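Local coordinates for Lin0431 protein (Listeria innocua, PDB 3LD7), which is of unknown function but consists here of a domain of the NusG domain II family, built as two packed antiparallel beta sheets, at residues 41-52 / 81-89. Sequence-based numbering, arbitrary orientation.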
# COMPACT_ATOMS: atom_id res chain seq x y z
N GLN A 41 10.91 11.21 -5.43
CA GLN A 41 9.89 10.63 -4.58
C GLN A 41 9.77 9.13 -4.78
O GLN A 41 9.73 8.64 -5.93
CB GLN A 41 8.53 11.28 -4.85
CG GLN A 41 8.54 12.80 -4.73
CD GLN A 41 7.45 13.43 -5.57
OE1 GLN A 41 7.63 14.49 -6.15
NE2 GLN A 41 6.29 12.78 -5.62
N TYR A 42 9.73 8.38 -3.69
CA TYR A 42 9.44 6.96 -3.79
C TYR A 42 8.65 6.47 -2.59
O TYR A 42 8.64 7.10 -1.53
CB TYR A 42 10.74 6.13 -3.91
CG TYR A 42 11.49 5.99 -2.60
CD1 TYR A 42 12.35 6.98 -2.17
CD2 TYR A 42 11.33 4.87 -1.80
CE1 TYR A 42 13.02 6.89 -0.97
CE2 TYR A 42 11.99 4.75 -0.59
CZ TYR A 42 12.85 5.78 -0.19
OH TYR A 42 13.53 5.69 1.01
N ASN A 43 8.00 5.33 -2.77
CA ASN A 43 7.39 4.58 -1.67
C ASN A 43 7.69 3.13 -1.89
O ASN A 43 7.34 2.56 -2.94
CB ASN A 43 5.85 4.76 -1.59
CG ASN A 43 5.44 6.20 -1.28
OD1 ASN A 43 5.13 6.59 -0.13
ND2 ASN A 43 5.41 6.98 -2.30
N LEU A 44 8.33 2.53 -0.90
CA LEU A 44 8.63 1.10 -0.93
C LEU A 44 7.48 0.37 -0.27
O LEU A 44 7.26 0.49 0.94
CB LEU A 44 9.93 0.82 -0.20
CG LEU A 44 10.42 -0.62 -0.18
CD1 LEU A 44 10.53 -1.21 -1.58
CD2 LEU A 44 11.74 -0.66 0.53
N MSE A 45 6.70 -0.34 -1.09
CA MSE A 45 5.54 -1.09 -0.63
C MSE A 45 5.96 -2.49 -0.26
O MSE A 45 6.83 -3.08 -0.91
CB MSE A 45 4.51 -1.17 -1.77
CG MSE A 45 4.18 0.19 -2.39
SE MSE A 45 3.59 1.54 -1.12
CE MSE A 45 2.15 0.50 -0.25
N GLU A 46 5.30 -3.05 0.75
CA GLU A 46 5.62 -4.39 1.21
C GLU A 46 4.34 -5.13 1.49
O GLU A 46 3.48 -4.66 2.23
CB GLU A 46 6.49 -4.33 2.48
CG GLU A 46 6.91 -5.71 2.97
CD GLU A 46 7.74 -5.65 4.25
OE1 GLU A 46 7.91 -4.54 4.81
OE2 GLU A 46 8.25 -6.70 4.69
N VAL A 47 4.23 -6.32 0.91
CA VAL A 47 3.17 -7.24 1.24
C VAL A 47 3.82 -8.43 1.92
O VAL A 47 4.74 -9.03 1.38
CB VAL A 47 2.41 -7.69 -0.02
CG1 VAL A 47 1.35 -8.71 0.34
CG2 VAL A 47 1.78 -6.46 -0.69
N ASP A 48 3.40 -8.72 3.14
CA ASP A 48 3.94 -9.85 3.87
C ASP A 48 2.77 -10.67 4.36
O ASP A 48 1.97 -10.20 5.16
CB ASP A 48 4.79 -9.36 5.04
CG ASP A 48 5.53 -10.49 5.72
OD1 ASP A 48 6.57 -10.93 5.20
OD2 ASP A 48 5.07 -10.92 6.79
N GLY A 49 2.64 -11.91 3.87
CA GLY A 49 1.46 -12.67 4.18
C GLY A 49 0.25 -11.90 3.70
O GLY A 49 0.21 -11.45 2.54
N GLU A 50 -0.73 -11.73 4.59
CA GLU A 50 -1.99 -11.09 4.20
C GLU A 50 -2.05 -9.62 4.58
O GLU A 50 -3.13 -9.05 4.66
CB GLU A 50 -3.18 -11.85 4.79
CG GLU A 50 -3.08 -13.33 4.45
CD GLU A 50 -4.35 -14.13 4.67
OE1 GLU A 50 -5.31 -13.62 5.32
OE2 GLU A 50 -4.38 -15.29 4.18
N ARG A 51 -0.89 -9.02 4.84
CA ARG A 51 -0.83 -7.62 5.28
C ARG A 51 -0.02 -6.77 4.30
O ARG A 51 0.88 -7.28 3.60
CB ARG A 51 -0.15 -7.50 6.66
CG ARG A 51 -0.68 -8.34 7.77
CD ARG A 51 0.17 -8.10 9.04
NE ARG A 51 1.57 -8.52 8.85
CZ ARG A 51 2.56 -8.23 9.68
NH1 ARG A 51 2.33 -7.52 10.78
NH2 ARG A 51 3.80 -8.66 9.42
N ILE A 52 -0.31 -5.48 4.27
CA ILE A 52 0.43 -4.57 3.41
C ILE A 52 0.81 -3.31 4.18
O ILE A 52 0.08 -2.89 5.09
CB ILE A 52 -0.40 -4.22 2.15
CG1 ILE A 52 0.42 -3.40 1.15
CG2 ILE A 52 -1.74 -3.56 2.52
CD1 ILE A 52 -0.28 -3.21 -0.20
N PRO A 81 1.66 13.56 -0.03
CA PRO A 81 2.64 14.26 -0.88
C PRO A 81 3.03 13.48 -2.13
O PRO A 81 3.34 14.10 -3.16
CB PRO A 81 3.86 14.43 0.05
CG PRO A 81 3.23 14.46 1.44
CD PRO A 81 2.11 13.44 1.36
N HIS A 82 3.02 12.15 -2.05
CA HIS A 82 3.37 11.35 -3.23
C HIS A 82 2.14 10.86 -3.97
O HIS A 82 2.26 10.11 -4.95
CB HIS A 82 4.22 10.16 -2.80
CG HIS A 82 5.56 10.55 -2.25
ND1 HIS A 82 6.49 9.63 -1.82
CD2 HIS A 82 6.12 11.78 -2.04
CE1 HIS A 82 7.58 10.27 -1.39
NE2 HIS A 82 7.37 11.57 -1.50
N LYS A 83 0.96 11.22 -3.48
CA LYS A 83 -0.32 10.86 -4.13
C LYS A 83 -0.55 9.35 -4.18
O LYS A 83 -1.20 8.82 -5.09
CB LYS A 83 -0.44 11.48 -5.52
CG LYS A 83 -0.19 13.01 -5.51
CD LYS A 83 -0.46 13.63 -6.87
CE LYS A 83 -0.13 15.11 -6.86
NZ LYS A 83 -0.43 15.78 -8.14
N VAL A 84 -0.03 8.66 -3.17
CA VAL A 84 -0.15 7.21 -3.12
C VAL A 84 -1.27 6.84 -2.17
O VAL A 84 -1.37 7.40 -1.07
CB VAL A 84 1.18 6.54 -2.70
CG1 VAL A 84 0.96 5.06 -2.37
CG2 VAL A 84 2.21 6.69 -3.84
N PHE A 85 -2.13 5.93 -2.61
CA PHE A 85 -3.24 5.51 -1.78
C PHE A 85 -3.36 3.99 -1.83
O PHE A 85 -3.25 3.39 -2.91
CB PHE A 85 -4.51 6.15 -2.32
CG PHE A 85 -5.75 5.89 -1.51
CD1 PHE A 85 -5.85 6.31 -0.19
CD2 PHE A 85 -6.85 5.29 -2.10
CE1 PHE A 85 -7.04 6.11 0.54
CE2 PHE A 85 -8.02 5.08 -1.39
CZ PHE A 85 -8.11 5.47 -0.07
N VAL A 86 -3.61 3.39 -0.68
CA VAL A 86 -3.91 1.97 -0.61
C VAL A 86 -5.29 1.82 0.01
O VAL A 86 -5.57 2.41 1.06
CB VAL A 86 -2.91 1.22 0.29
CG1 VAL A 86 -3.30 -0.27 0.39
CG2 VAL A 86 -1.48 1.39 -0.22
N GLU A 87 -6.17 1.07 -0.64
CA GLU A 87 -7.48 0.78 -0.09
C GLU A 87 -7.64 -0.73 -0.06
O GLU A 87 -7.40 -1.40 -1.07
CB GLU A 87 -8.56 1.38 -1.00
CG GLU A 87 -9.93 1.03 -0.59
CD GLU A 87 -10.99 1.74 -1.40
OE1 GLU A 87 -10.67 2.33 -2.47
OE2 GLU A 87 -12.15 1.71 -0.97
N ILE A 88 -8.07 -1.27 1.07
CA ILE A 88 -8.40 -2.69 1.16
C ILE A 88 -9.90 -2.87 1.07
O ILE A 88 -10.67 -2.26 1.83
CB ILE A 88 -7.85 -3.32 2.43
CG1 ILE A 88 -6.32 -3.15 2.46
CG2 ILE A 88 -8.26 -4.82 2.53
CD1 ILE A 88 -5.65 -3.86 3.62
N LYS A 89 -10.31 -3.69 0.10
CA LYS A 89 -11.73 -3.90 -0.19
C LYS A 89 -12.10 -5.37 -0.03
O LYS A 89 -11.33 -6.26 -0.38
CB LYS A 89 -12.07 -3.48 -1.62
CG LYS A 89 -11.82 -2.01 -1.96
CD LYS A 89 -12.34 -1.69 -3.36
CE LYS A 89 -12.27 -0.21 -3.66
NZ LYS A 89 -12.93 0.17 -4.95
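Met45 and Ile52 of one antiparallel sheet meet Val86 and Ile88 of the other, joining the two layers of a beta sandwich in this NusG domain II family member. No backbone hydrogen bonds join 41-52 to 81-89, and the CA atoms of Ile52 and Val86, on facing strands, stand 8.8 Å apart, with side chains filling the gap. The apolar contacts are made by methyl groups. Met45, a selenomethionine, bends at chi2 and chi3, which brings CE tip to tip with Val86 CG2 at 3.7 Å. Ile52 CG2 lies 4.2 Å from Val86 CG1 and comes 4.1 Å from Ile88 CD1, the two isoleucine side chains running antiparallel past one another. Ala10 and Ile12 of strand 8-14 also touch Ile52, extending the core within the second sheet.

At the other end the interface changes to CH-pi packing. Gln41 CB sits over one face of the His82 imidazole, 3.6 Å from the ring centroid and 13° off the normal, and the amide, its plane tilted 29° from the ring, runs on past the CD2 edge. The ring edge points instead at the 42-48 strand, where Tyr42 O lies near the ring plane, 3.3 Å from His82 ND1.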